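PDB 1S2X: Cag-Z, which is of unknown function but is encoded in the Helicobacter pylori cag pathogenicity island, which specifies a type IV secretion system, and may serve that system. Local coordinates for residues 38-43 against 140-145; 81-86 against 121-126; 26-31 against 74-79; 136-141 against 157-162. The protein carries 1 engineered substitution. All blocks are in the same frame, centred on the assembly; numbering follows the deposited sequence.

Contact 1: residues 38-43 against 140-145; sequences FIQNYA and REYLPP
Round the ring of Tyr142, Ile39 CG2, Gln40 NE2 and Ala43 O take oblique positions, neither over a face nor at an edge. One face of the ring is covered by its own neighbour: Glu141 CG sits 3.3 Å above the plane of the Tyr142 ring, offset toward the rim. On the helix side, the CG2 branch of Ile39 reaches Tyr142 CE2 at 3.8 Å and also lies close to CD2. The Gln40 and Tyr142 side chains cross at about a right angle; their amide and ring planes are 59° apart. Gln40 NE2 donates to Tyr142 OH at 2.8 Å. The bond is nearly straight, with an N-H...O angle of 167°, and the oxygen lies almost in the amide plane. The glutamine chain is bent at chi2 (-55°), which turns CD out of the extended line. This contact joins the C-terminal part of helix 31-43 to the loop between helix 105-135 and helix 149-158, in the all-helical CagZ fold. At the other end of Tyr142, Ala43 O lies 3.5 Å from Tyr142 CB, and the Tyr142 side chain also touches Thr44. Within helix 31-43, Ile39 O accepts from the amides of both Tyr42 and Ala43. Phe38 packs against Leu62 and Met66 of helix 52-68. Glu141 OE1 makes a long, weak ion pair with Arg35.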
loop_
_atom_site.group_PDB
_atom_site.type_symbol
_atom_site.label_atom_id
_atom_site.label_comp_id
_atom_site.label_asym_id
_atom_site.label_seq_id
_atom_site.Cartn_x
_atom_site.Cartn_y
_atom_site.Cartn_z
ATOM N N PHE A 38 -16.380 2.164 -10.179
ATOM C CA PHE A 38 -17.126 1.117 -9.462
ATOM C C PHE A 38 -18.004 1.771 -8.412
ATOM O O PHE A 38 -19.174 1.448 -8.258
ATOM C CB PHE A 38 -16.181 0.085 -8.841
ATOM C CG PHE A 38 -16.909 -0.994 -8.038
ATOM C CD1 PHE A 38 -16.916 -0.954 -6.652
ATOM C CD2 PHE A 38 -17.572 -2.021 -8.684
ATOM C CE1 PHE A 38 -17.581 -1.913 -5.901
ATOM C CE2 PHE A 38 -18.267 -2.971 -7.947
ATOM C CZ PHE A 38 -18.294 -2.901 -6.568
ATOM N N ILE A 39 -17.422 2.710 -7.662
ATOM C CA ILE A 39 -18.185 3.351 -6.590
ATOM C C ILE A 39 -19.439 4.014 -7.125
ATOM O O ILE A 39 -20.573 3.817 -6.674
ATOM C CB ILE A 39 -17.311 4.414 -5.901
ATOM C CG1 ILE A 39 -16.227 3.797 -5.011
ATOM C CG2 ILE A 39 -18.196 5.395 -5.157
ATOM C CD1 ILE A 39 -16.777 2.656 -4.187
ATOM N N GLN A 40 -19.227 4.827 -8.160
ATOM C CA GLN A 40 -20.358 5.493 -8.802
ATOM C C GLN A 40 -21.411 4.534 -9.309
ATOM O O GLN A 40 -22.604 4.831 -9.287
ATOM C CB GLN A 40 -19.830 6.365 -9.967
ATOM C CG GLN A 40 -19.177 7.633 -9.412
ATOM C CD GLN A 40 -20.096 8.420 -8.497
ATOM O OE1 GLN A 40 -21.228 8.770 -8.855
ATOM N NE2 GLN A 40 -19.631 8.731 -7.288
ATOM N N ASN A 41 -21.047 3.357 -9.792
ATOM C CA ASN A 41 -22.080 2.484 -10.334
ATOM C C ASN A 41 -22.653 1.534 -9.306
ATOM O O ASN A 41 -23.725 0.964 -9.545
ATOM C CB ASN A 41 -21.517 1.689 -11.522
ATOM C CG ASN A 41 -21.439 2.517 -12.793
ATOM O OD1 ASN A 41 -20.750 2.171 -13.753
ATOM N ND2 ASN A 41 -22.150 3.640 -12.808
ATOM N N TYR A 42 -22.022 1.315 -8.148
ATOM C CA TYR A 42 -22.620 0.278 -7.284
ATOM C C TYR A 42 -22.785 0.721 -5.850
ATOM O O TYR A 42 -23.475 0.089 -5.061
ATOM C CB TYR A 42 -21.749 -0.990 -7.335
ATOM C CG TYR A 42 -21.866 -1.746 -8.641
ATOM C CD1 TYR A 42 -23.003 -2.489 -8.933
ATOM C CD2 TYR A 42 -20.844 -1.724 -9.582
ATOM C CE1 TYR A 42 -23.134 -3.193 -10.123
ATOM C CE2 TYR A 42 -20.961 -2.415 -10.771
ATOM C CZ TYR A 42 -22.104 -3.142 -11.036
ATOM O OH TYR A 42 -22.212 -3.830 -12.218
ATOM N N ALA A 43 -22.122 1.819 -5.468
ATOM C CA ALA A 43 -22.117 2.095 -4.022
ATOM C C ALA A 43 -22.816 3.385 -3.643
ATOM O O ALA A 43 -22.916 3.694 -2.449
ATOM C CB ALA A 43 -20.681 2.099 -3.519
ATOM N N ARG A 140 -16.722 7.063 1.987
ATOM C CA ARG A 140 -17.242 7.874 3.086
ATOM C C ARG A 140 -18.361 8.784 2.613
ATOM O O ARG A 140 -19.270 9.115 3.377
ATOM C CB ARG A 140 -16.135 8.727 3.700
ATOM C CG ARG A 140 -16.027 8.654 5.211
ATOM C CD ARG A 140 -17.374 8.773 5.911
ATOM N NE ARG A 140 -17.249 8.671 7.365
ATOM C CZ ARG A 140 -18.196 8.898 8.264
ATOM N NH1 ARG A 140 -19.424 9.260 7.910
ATOM N NH2 ARG A 140 -17.920 8.764 9.549
ATOM N N GLU A 141 -18.322 9.211 1.350
ATOM C CA GLU A 141 -19.337 10.203 0.985
ATOM C C GLU A 141 -20.720 9.604 0.741
ATOM O O GLU A 141 -21.630 10.422 0.552
ATOM C CB GLU A 141 -18.850 10.981 -0.239
ATOM C CG GLU A 141 -18.863 10.198 -1.536
ATOM C CD GLU A 141 -17.542 9.532 -1.862
ATOM O OE1 GLU A 141 -17.323 9.213 -3.050
ATOM O OE2 GLU A 141 -16.719 9.314 -0.941
ATOM N N TYR A 142 -20.925 8.291 0.755
ATOM C CA TYR A 142 -22.198 7.621 0.515
ATOM C C TYR A 142 -22.675 6.854 1.743
ATOM O O TYR A 142 -23.615 6.053 1.678
ATOM C CB TYR A 142 -22.130 6.685 -0.718
ATOM C CG TYR A 142 -21.787 7.535 -1.932
ATOM C CD1 TYR A 142 -22.682 8.534 -2.322
ATOM C CD2 TYR A 142 -20.622 7.378 -2.661
ATOM C CE1 TYR A 142 -22.428 9.345 -3.412
ATOM C CE2 TYR A 142 -20.356 8.190 -3.753
ATOM C CZ TYR A 142 -21.261 9.172 -4.127
ATOM O OH TYR A 142 -21.016 9.987 -5.210
ATOM N N LEU A 143 -22.031 7.101 2.868
ATOM C CA LEU A 143 -22.391 6.480 4.140
ATOM C C LEU A 143 -23.603 7.167 4.767
ATOM O O LEU A 143 -23.540 8.386 4.955
ATOM C CB LEU A 143 -21.231 6.566 5.127
ATOM C CG LEU A 143 -20.189 5.443 5.167
ATOM C CD1 LEU A 143 -20.054 4.746 3.832
ATOM C CD2 LEU A 143 -18.845 6.000 5.615
ATOM N N PRO A 144 -24.652 6.430 5.103
ATOM C CA PRO A 144 -25.831 7.019 5.748
ATOM C C PRO A 144 -25.479 7.746 7.048
ATOM O O PRO A 144 -24.544 7.387 7.770
ATOM C CB PRO A 144 -26.726 5.823 6.069
ATOM C CG PRO A 144 -26.196 4.671 5.302
ATOM C CD PRO A 144 -24.786 4.978 4.907
ATOM N N PRO A 145 -26.256 8.774 7.388
ATOM C CA PRO A 145 -25.894 9.650 8.506
ATOM C C PRO A 145 -25.975 8.932 9.848
ATOM O O PRO A 145 -25.434 9.375 10.855
ATOM C CB PRO A 145 -26.937 10.766 8.436
ATOM C CG PRO A 145 -28.097 10.167 7.708
ATOM C CD PRO A 145 -27.538 9.148 6.770
#

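Contact 2: residues 81-86 against 121-126; sequences NNLVLA and NFTCDE
Leu83 meets Phe122 and Glu126 with its two methyl branches. Leu83 CD1 touches Phe122 CZ at 3.8 Å and also lies close to CE1, and the two side chains cross obliquely. Leu83 CD2 lies 3.9 Å from Glu126 CB. Here the leucine and the glutamate cross at about a right angle. One residue on, Val84 CG2 packs against Thr123 CB at 4.1 Å and is as near to CG2. No hydrogen bond links the two segments. They belong to helix 74-101 and helix 105-135, consecutive helices that form an antiparallel helical hairpin. The axes of segments 81-86 and 121-126 come within 10.1 Å, with 175° between their N-to-C directions. Val84 and Thr123 have the closest CA atoms, 6.0 Å apart. Further out, Thr123 OG1 sits between the backbone N and the carbonyl carbon (chi1 55°). It bonds along the helix to Phe119 O, while CG2 is presented to Val84. Glu126 OE1 forms a salt bridge with Arg129 of the same helix, and OE2 bonds across to Tyr79 OH of helix 74-101. Phe122 and Glu126 also touch Leu21 of helix 14-23, whereas Ile175 of helix 161-183 packs on Val84 and Thr123.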
loop_
_atom_site.group_PDB
_atom_site.type_symbol
_atom_site.label_atom_id
_atom_site.label_comp_id
_atom_site.label_asym_id
_atom_site.label_seq_id
_atom_site.Cartn_x
_atom_site.Cartn_y
_atom_site.Cartn_z
ATOM N N ASN A 81 4.300 -6.036 -2.614
ATOM C CA ASN A 81 5.382 -7.002 -2.400
ATOM C C ASN A 81 6.468 -6.826 -3.455
ATOM O O ASN A 81 7.658 -6.780 -3.151
ATOM C CB ASN A 81 4.842 -8.437 -2.408
ATOM C CG ASN A 81 5.863 -9.451 -1.942
ATOM O OD1 ASN A 81 5.837 -9.902 -0.789
ATOM N ND2 ASN A 81 6.780 -9.834 -2.830
ATOM N N ASN A 82 6.082 -6.733 -4.724
ATOM C CA ASN A 82 7.020 -6.537 -5.817
ATOM C C ASN A 82 7.859 -5.277 -5.625
ATOM O O ASN A 82 9.075 -5.286 -5.771
ATOM C CB ASN A 82 6.282 -6.424 -7.147
ATOM C CG ASN A 82 5.539 -7.705 -7.481
ATOM O OD1 ASN A 82 5.646 -8.682 -6.737
ATOM N ND2 ASN A 82 4.798 -7.682 -8.584
ATOM N N LEU A 83 7.177 -4.180 -5.303
ATOM C CA LEU A 83 7.822 -2.905 -5.055
ATOM C C LEU A 83 8.811 -2.972 -3.906
ATOM O O LEU A 83 9.942 -2.505 -3.992
ATOM C CB LEU A 83 6.764 -1.832 -4.717
ATOM C CG LEU A 83 7.382 -0.466 -4.383
ATOM C CD1 LEU A 83 7.016 0.539 -5.461
ATOM C CD2 LEU A 83 6.945 0.006 -3.009
ATOM N N VAL A 84 8.363 -3.549 -2.792
ATOM C CA VAL A 84 9.211 -3.660 -1.611
ATOM C C VAL A 84 10.460 -4.488 -1.906
ATOM O O VAL A 84 11.553 -4.106 -1.476
ATOM C CB VAL A 84 8.450 -4.273 -0.427
ATOM C CG1 VAL A 84 9.391 -4.655 0.714
ATOM C CG2 VAL A 84 7.392 -3.284 0.047
ATOM N N LEU A 85 10.261 -5.588 -2.624
ATOM C CA LEU A 85 11.355 -6.482 -2.973
ATOM C C LEU A 85 12.370 -5.752 -3.850
ATOM O O LEU A 85 13.571 -5.768 -3.569
ATOM C CB LEU A 85 10.814 -7.733 -3.658
ATOM C CG LEU A 85 11.836 -8.828 -3.981
ATOM C CD1 LEU A 85 12.476 -9.373 -2.714
ATOM C CD2 LEU A 85 11.182 -9.941 -4.780
ATOM N N ALA A 86 11.846 -5.127 -4.897
ATOM C CA ALA A 86 12.634 -4.427 -5.894
ATOM C C ALA A 86 13.449 -3.290 -5.264
ATOM O O ALA A 86 14.569 -3.070 -5.732
ATOM C CB ALA A 86 11.787 -3.854 -7.019
ATOM N N ASN A 121 11.051 4.872 3.950
ATOM C CA ASN A 121 10.106 5.936 3.651
ATOM C C ASN A 121 9.406 5.779 2.318
ATOM O O ASN A 121 8.201 6.052 2.173
ATOM C CB ASN A 121 10.852 7.287 3.705
ATOM C CG ASN A 121 11.114 7.619 5.170
ATOM O OD1 ASN A 121 12.023 8.369 5.499
ATOM N ND2 ASN A 121 10.295 7.034 6.035
ATOM N N PHE A 122 10.169 5.330 1.320
ATOM C CA PHE A 122 9.548 5.137 0.010
ATOM C C PHE A 122 8.555 3.983 0.054
ATOM O O PHE A 122 7.467 4.049 -0.521
ATOM C CB PHE A 122 10.651 4.901 -1.009
ATOM C CG PHE A 122 10.199 4.412 -2.372
ATOM C CD1 PHE A 122 10.292 3.076 -2.706
ATOM C CD2 PHE A 122 9.686 5.284 -3.315
ATOM C CE1 PHE A 122 9.882 2.626 -3.947
ATOM C CE2 PHE A 122 9.291 4.843 -4.562
ATOM C CZ PHE A 122 9.397 3.505 -4.889
ATOM N N THR A 123 8.908 2.893 0.745
ATOM C CA THR A 123 8.023 1.737 0.750
ATOM C C THR A 123 6.805 2.000 1.631
ATOM O O THR A 123 5.687 1.706 1.202
ATOM C CB THR A 123 8.686 0.436 1.240
ATOM O OG1 THR A 123 9.251 0.643 2.534
ATOM C CG2 THR A 123 9.819 0.032 0.311
ATOM N N CYS A 124 7.058 2.535 2.816
ATOM C CA CYS A 124 5.984 2.829 3.766
ATOM C C CYS A 124 4.996 3.845 3.206
ATOM O O CYS A 124 3.792 3.780 3.476
ATOM C CB CYS A 124 6.572 3.296 5.098
ATOM S SG CYS A 124 7.114 1.921 6.150
ATOM N N ASP A 125 5.445 4.805 2.401
ATOM C CA ASP A 125 4.497 5.740 1.803
ATOM C C ASP A 125 3.701 5.042 0.714
ATOM O O ASP A 125 2.529 5.332 0.480
ATOM C CB ASP A 125 5.185 6.966 1.209
ATOM C CG ASP A 125 5.792 7.889 2.248
ATOM O OD1 ASP A 125 5.579 7.681 3.459
ATOM O OD2 ASP A 125 6.507 8.836 1.837
ATOM N N GLU A 126 4.319 4.097 -0.005
ATOM C CA GLU A 126 3.498 3.481 -1.055
ATOM C C GLU A 126 2.462 2.544 -0.440
ATOM O O GLU A 126 1.355 2.447 -0.981
ATOM C CB GLU A 126 4.347 2.744 -2.088
ATOM C CG GLU A 126 4.926 3.650 -3.163
ATOM C CD GLU A 126 3.847 4.165 -4.097
ATOM O OE1 GLU A 126 3.626 5.389 -4.115
ATOM O OE2 GLU A 126 3.219 3.350 -4.806
#

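Contact 3: residues 26-31 against 74-79; sequences SLMRNA and DAYYNY
Met28, modelled as selenomethionine, has CG anti to its carbonyl carbon (chi1 -64°), which sets CG over the ring of Tyr79. The bend at chi2 (-53°) places SE near the rings of both Tyr76 and Tyr79. The Met28 and Tyr79 side chains cross at about a right angle. Met28 CG lies over the centre of one ring face, 3.4 Å from the Tyr79 centroid, in a CH-pi contact. Met28 SE is over the same ring, 4.1 Å from the Tyr79 centroid. It also approaches Tyr76 obliquely, with Met28 SE 3.6 Å from Tyr76 CD2. Both are Met-aromatic contacts. Leu27 fits against the helix backbone. Leu27 CD1 is 3.5 Å from both Ala75 O and Tyr79 N, and Leu27 CB is 3.9 Å from Tyr79 CB. Ala31 CB rests near the tip of Tyr76, 3.7 Å from Tyr76 OH. Two successive beta turns, type I from Ser26 and type II from Met28, wrap the loop between helix 14-23 and helix 31-43 onto the start of helix 74-101. Helix 105-135 adds Arg129 and Ile130 against Met28. No hydrogen bond crosses between the two segments, so between them the loop is held by apolar and aromatic contacts; in the natural protein the methionine sulfur would probably lie against the same two rings.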
loop_
_atom_site.group_PDB
_atom_site.type_symbol
_atom_site.label_atom_id
_atom_site.label_comp_id
_atom_site.label_asym_id
_atom_site.label_seq_id
_atom_site.Cartn_x
_atom_site.Cartn_y
_atom_site.Cartn_z
ATOM N N SER A 26 2.445 -1.346 -13.541
ATOM C CA SER A 26 1.360 -1.935 -14.319
ATOM C C SER A 26 0.215 -2.406 -13.432
ATOM O O SER A 26 -0.946 -2.256 -13.811
ATOM C CB SER A 26 1.816 -3.125 -15.180
ATOM O OG SER A 26 0.692 -3.604 -15.919
ATOM N N LEU A 27 0.534 -2.987 -12.272
ATOM C CA LEU A 27 -0.594 -3.475 -11.468
ATOM C C LEU A 27 -1.505 -2.331 -11.032
ATOM O O LEU A 27 -2.679 -2.559 -10.737
ATOM C CB LEU A 27 -0.078 -4.273 -10.279
ATOM C CG LEU A 27 0.050 -5.782 -10.516
ATOM C CD1 LEU A 27 0.573 -6.475 -9.269
ATOM C CD2 LEU A 27 -1.280 -6.391 -10.947
HETATM N N MSE A 28 -0.984 -1.112 -10.995
HETATM C CA MSE A 28 -1.675 0.052 -10.480
HETATM C C MSE A 28 -2.357 0.859 -11.570
HETATM O O MSE A 28 -3.025 1.854 -11.288
HETATM C CB MSE A 28 -0.677 0.966 -9.739
HETATM C CG MSE A 28 -0.115 0.249 -8.513
HETATM SE SE MSE A 28 -1.470 -0.369 -7.482
HETATM C CE MSE A 28 -2.055 1.195 -6.808
ATOM N N ARG A 29 -2.174 0.425 -12.816
ATOM C CA ARG A 29 -2.725 1.199 -13.925
ATOM C C ARG A 29 -4.228 1.407 -13.769
ATOM O O ARG A 29 -4.971 0.433 -13.690
ATOM C CB ARG A 29 -2.425 0.507 -15.259
ATOM C CG ARG A 29 -1.010 0.791 -15.765
ATOM C CD ARG A 29 -0.676 -0.072 -16.975
ATOM N NE ARG A 29 0.105 0.685 -17.954
ATOM C CZ ARG A 29 -0.133 0.698 -19.263
ATOM N NH1 ARG A 29 0.621 1.417 -20.087
ATOM N NH2 ARG A 29 -1.126 -0.032 -19.742
ATOM N N ASN A 30 -4.631 2.668 -13.717
ATOM C CA ASN A 30 -6.020 3.084 -13.701
ATOM C C ASN A 30 -6.738 2.760 -12.394
ATOM O O ASN A 30 -7.970 2.794 -12.356
ATOM C CB ASN A 30 -6.768 2.422 -14.872
ATOM C CG ASN A 30 -6.697 3.299 -16.110
ATOM O OD1 ASN A 30 -7.717 3.567 -16.747
ATOM N ND2 ASN A 30 -5.496 3.758 -16.451
ATOM N N ALA A 31 -5.995 2.454 -11.340
ATOM C CA ALA A 31 -6.601 2.076 -10.065
ATOM C C ALA A 31 -7.600 3.108 -9.560
ATOM O O ALA A 31 -8.696 2.772 -9.107
ATOM C CB ALA A 31 -5.522 1.873 -9.021
ATOM N N ASP A 74 -6.128 -8.341 -3.702
ATOM C CA ASP A 74 -4.964 -9.223 -3.781
ATOM C C ASP A 74 -3.917 -8.672 -4.741
ATOM O O ASP A 74 -2.707 -8.738 -4.500
ATOM C CB ASP A 74 -5.430 -10.629 -4.177
ATOM C CG ASP A 74 -6.260 -11.250 -3.047
ATOM O OD1 ASP A 74 -7.130 -12.102 -3.322
ATOM O OD2 ASP A 74 -6.039 -10.873 -1.881
ATOM N N ALA A 75 -4.379 -8.084 -5.847
ATOM C CA ALA A 75 -3.414 -7.527 -6.803
ATOM C C ALA A 75 -2.567 -6.442 -6.157
ATOM O O ALA A 75 -1.349 -6.402 -6.351
ATOM C CB ALA A 75 -4.163 -6.962 -7.994
ATOM N N TYR A 76 -3.201 -5.548 -5.393
ATOM C CA TYR A 76 -2.453 -4.464 -4.747
ATOM C C TYR A 76 -1.459 -5.050 -3.738
ATOM O O TYR A 76 -0.433 -4.411 -3.509
ATOM C CB TYR A 76 -3.340 -3.442 -4.028
ATOM C CG TYR A 76 -4.372 -2.791 -4.914
ATOM C CD1 TYR A 76 -5.621 -2.415 -4.437
ATOM C CD2 TYR A 76 -4.092 -2.550 -6.257
ATOM C CE1 TYR A 76 -6.555 -1.823 -5.268
ATOM C CE2 TYR A 76 -5.020 -1.962 -7.090
ATOM C CZ TYR A 76 -6.251 -1.598 -6.589
ATOM O OH TYR A 76 -7.178 -1.008 -7.420
ATOM N N TYR A 77 -1.803 -6.202 -3.185
ATOM C CA TYR A 77 -0.972 -6.958 -2.259
ATOM C C TYR A 77 0.340 -7.315 -2.961
ATOM O O TYR A 77 1.422 -7.140 -2.400
ATOM C CB TYR A 77 -1.653 -8.232 -1.735
ATOM C CG TYR A 77 -0.787 -8.998 -0.751
ATOM C CD1 TYR A 77 -0.576 -8.504 0.525
ATOM C CD2 TYR A 77 -0.162 -10.198 -1.072
ATOM C CE1 TYR A 77 0.207 -9.167 1.449
ATOM C CE2 TYR A 77 0.629 -10.873 -0.158
ATOM C CZ TYR A 77 0.813 -10.357 1.107
ATOM O OH TYR A 77 1.591 -11.001 2.046
ATOM N N ASN A 78 0.192 -7.802 -4.188
ATOM C CA ASN A 78 1.332 -8.228 -4.994
ATOM C C ASN A 78 2.132 -7.014 -5.476
ATOM O O ASN A 78 3.366 -7.053 -5.477
ATOM C CB ASN A 78 0.905 -9.085 -6.176
ATOM C CG ASN A 78 0.103 -10.327 -5.843
ATOM O OD1 ASN A 78 0.130 -10.909 -4.752
ATOM N ND2 ASN A 78 -0.662 -10.778 -6.835
ATOM N N TYR A 79 1.431 -5.954 -5.870
ATOM C CA TYR A 79 2.113 -4.728 -6.275
ATOM C C TYR A 79 3.076 -4.291 -5.167
ATOM O O TYR A 79 4.263 -4.072 -5.405
ATOM C CB TYR A 79 1.138 -3.592 -6.609
ATOM C CG TYR A 79 1.843 -2.251 -6.681
ATOM C CD1 TYR A 79 2.638 -1.913 -7.773
ATOM C CD2 TYR A 79 1.725 -1.324 -5.656
ATOM C CE1 TYR A 79 3.282 -0.691 -7.833
ATOM C CE2 TYR A 79 2.369 -0.101 -5.708
ATOM C CZ TYR A 79 3.151 0.213 -6.803
ATOM O OH TYR A 79 3.788 1.438 -6.853
#

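Contact 4: residues 136-141 against 157-162; sequences SYLPRE and QILGID
Leu138 overlaps Leu159 through one methyl: Leu159 CD1 lies 3.8 Å from Leu138 CD1 and as close to its CB. The two leucines cross at about a right angle. Ile161, at the start of helix 161-183, brings its CD1 methyl 3.8 Å from Leu138 N. Ile161 CD1 is also 4.2 Å from Tyr137 CB. Tyr137 O lies 3.9 Å from Leu159 CD1. Gly160, with positive phi (91°), closes helix 149-158 in a Schellman motif and is the N-cap residue of helix 161-183. Leu159 and Ile161 flank this joint and both reach the loop that follows helix 105-135. Leu159 also packs on Val59, Leu62 and Met66 of helix 52-68, and Tyr137 is edge-to-face with Phe73. An isopropanol, probably from the crystallisation liquor, lies near the Ile161 side chain. Methyl groups from the end of one helix and the start of the next thus close over the buried Tyr137-Leu138 backbone, and between the segments the fit relies on apolar shape, without a directional bond.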
loop_
_atom_site.group_PDB
_atom_site.type_symbol
_atom_site.label_atom_id
_atom_site.label_comp_id
_atom_site.label_asym_id
_atom_site.label_seq_id
_atom_site.Cartn_x
_atom_site.Cartn_y
_atom_site.Cartn_z
ATOM N N SER A 136 -10.932 3.360 0.578
ATOM C CA SER A 136 -11.959 4.159 -0.089
ATOM C C SER A 136 -13.007 3.356 -0.836
ATOM O O SER A 136 -13.923 4.000 -1.364
ATOM C CB SER A 136 -11.280 5.125 -1.083
ATOM O OG SER A 136 -11.045 4.420 -2.296
ATOM N N TYR A 137 -12.934 2.020 -0.908
ATOM C CA TYR A 137 -14.029 1.214 -1.485
ATOM C C TYR A 137 -15.250 1.114 -0.577
ATOM O O TYR A 137 -16.326 0.609 -0.917
ATOM C CB TYR A 137 -13.512 -0.201 -1.811
ATOM C CG TYR A 137 -12.878 -0.236 -3.201
ATOM C CD1 TYR A 137 -13.647 -0.610 -4.294
ATOM C CD2 TYR A 137 -11.546 0.118 -3.396
ATOM C CE1 TYR A 137 -13.106 -0.647 -5.572
ATOM C CE2 TYR A 137 -10.994 0.089 -4.664
ATOM C CZ TYR A 137 -11.783 -0.294 -5.735
ATOM O OH TYR A 137 -11.245 -0.334 -7.009
ATOM N N LEU A 138 -15.138 1.591 0.656
ATOM C CA LEU A 138 -16.276 1.941 1.502
ATOM C C LEU A 138 -16.320 3.470 1.451
ATOM O O LEU A 138 -15.611 4.134 2.208
ATOM C CB LEU A 138 -16.153 1.438 2.936
ATOM C CG LEU A 138 -17.324 1.811 3.874
ATOM C CD1 LEU A 138 -18.623 1.219 3.342
ATOM C CD2 LEU A 138 -17.054 1.375 5.307
ATOM N N PRO A 139 -17.076 4.023 0.512
ATOM C CA PRO A 139 -16.902 5.444 0.200
ATOM C C PRO A 139 -17.537 6.274 1.309
ATOM O O PRO A 139 -18.732 6.216 1.569
ATOM C CB PRO A 139 -17.642 5.599 -1.126
ATOM C CG PRO A 139 -18.701 4.538 -1.090
ATOM C CD PRO A 139 -18.119 3.396 -0.304
ATOM N N ARG A 140 -16.722 7.063 1.987
ATOM C CA ARG A 140 -17.242 7.874 3.086
ATOM C C ARG A 140 -18.361 8.784 2.613
ATOM O O ARG A 140 -19.270 9.115 3.377
ATOM C CB ARG A 140 -16.135 8.727 3.700
ATOM C CG ARG A 140 -16.027 8.654 5.211
ATOM C CD ARG A 140 -17.374 8.773 5.911
ATOM N NE ARG A 140 -17.249 8.671 7.365
ATOM C CZ ARG A 140 -18.196 8.898 8.264
ATOM N NH1 ARG A 140 -19.424 9.260 7.910
ATOM N NH2 ARG A 140 -17.920 8.764 9.549
ATOM N N GLU A 141 -18.322 9.211 1.350
ATOM C CA GLU A 141 -19.337 10.203 0.985
ATOM C C GLU A 141 -20.720 9.604 0.741
ATOM O O GLU A 141 -21.630 10.422 0.552
ATOM C CB GLU A 141 -18.850 10.981 -0.239
ATOM C CG GLU A 141 -18.863 10.198 -1.536
ATOM C CD GLU A 141 -17.542 9.532 -1.862
ATOM O OE1 GLU A 141 -17.323 9.213 -3.050
ATOM O OE2 GLU A 141 -16.719 9.314 -0.941
ATOM N N GLN A 157 -15.229 -5.197 7.166
ATOM C CA GLN A 157 -14.952 -6.640 7.171
ATOM C C GLN A 157 -15.719 -7.284 6.029
ATOM O O GLN A 157 -15.185 -8.117 5.297
ATOM C CB GLN A 157 -15.292 -7.252 8.530
ATOM C CG GLN A 157 -14.432 -6.695 9.663
ATOM C CD GLN A 157 -14.796 -7.176 11.052
ATOM O OE1 GLN A 157 -15.885 -6.932 11.579
ATOM N NE2 GLN A 157 -13.869 -7.869 11.705
ATOM N N ILE A 158 -16.983 -6.901 5.836
ATOM C CA ILE A 158 -17.732 -7.583 4.760
ATOM C C ILE A 158 -17.186 -7.254 3.386
ATOM O O ILE A 158 -17.263 -8.071 2.473
ATOM C CB ILE A 158 -19.224 -7.227 4.779
ATOM C CG1 ILE A 158 -19.948 -7.620 6.074
ATOM C CG2 ILE A 158 -19.936 -7.822 3.567
ATOM C CD1 ILE A 158 -21.279 -6.911 6.208
ATOM N N LEU A 159 -16.618 -6.061 3.209
ATOM C CA LEU A 159 -16.088 -5.701 1.894
ATOM C C LEU A 159 -14.702 -6.231 1.614
ATOM O O LEU A 159 -14.159 -6.004 0.522
ATOM C CB LEU A 159 -16.094 -4.166 1.744
ATOM C CG LEU A 159 -17.484 -3.530 1.793
ATOM C CD1 LEU A 159 -17.393 -2.005 1.771
ATOM C CD2 LEU A 159 -18.362 -3.990 0.641
ATOM N N GLY A 160 -14.087 -6.947 2.549
ATOM C CA GLY A 160 -12.772 -7.494 2.238
ATOM C C GLY A 160 -11.641 -6.573 2.630
ATOM O O GLY A 160 -10.461 -6.919 2.477
ATOM N N ILE A 161 -12.009 -5.400 3.153
ATOM C CA ILE A 161 -10.990 -4.379 3.411
ATOM C C ILE A 161 -10.192 -4.713 4.657
ATOM O O ILE A 161 -8.956 -4.645 4.721
ATOM C CB ILE A 161 -11.643 -2.985 3.491
ATOM C CG1 ILE A 161 -12.324 -2.563 2.190
ATOM C CG2 ILE A 161 -10.619 -1.962 3.972
ATOM C CD1 ILE A 161 -13.249 -1.360 2.250
ATOM N N ASP A 162 -10.921 -5.140 5.683
ATOM C CA ASP A 162 -10.290 -5.531 6.930
ATOM C C ASP A 162 -9.224 -6.602 6.692
ATOM O O ASP A 162 -8.120 -6.515 7.237
ATOM C CB ASP A 162 -11.362 -6.020 7.912
ATOM C CG ASP A 162 -10.734 -6.419 9.239
ATOM O OD1 ASP A 162 -10.209 -5.537 9.949
ATOM O OD2 ASP A 162 -10.774 -7.630 9.545
#

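In the fold
Contacts 3 and 2 follow each other along helix 74-101, with centres about 13 Å apart. They are joined by the probable hydrogen bond between Tyr79 and Glu126. Contacts 1 and 4 lie at one end of the molecule, about 10 Å apart between centres. They share Arg140 and Glu141 and touch through Phe38 and Tyr137, among others. Contact 3 meets contact 4 through Tyr76 and Tyr137, at about 17 Å between centres, whereas the centres of contacts 1 and 2 are about 30 Å apart. Along the chain, contact 2 is nested within the span closed by contact 1, and the segments of contacts 1 and 3 alternate. Contact 2 pairs two long helices, contact 3 lays the 26-31 loop on helix 74-101, and contacts 1 and 4 gather loop and helix ends.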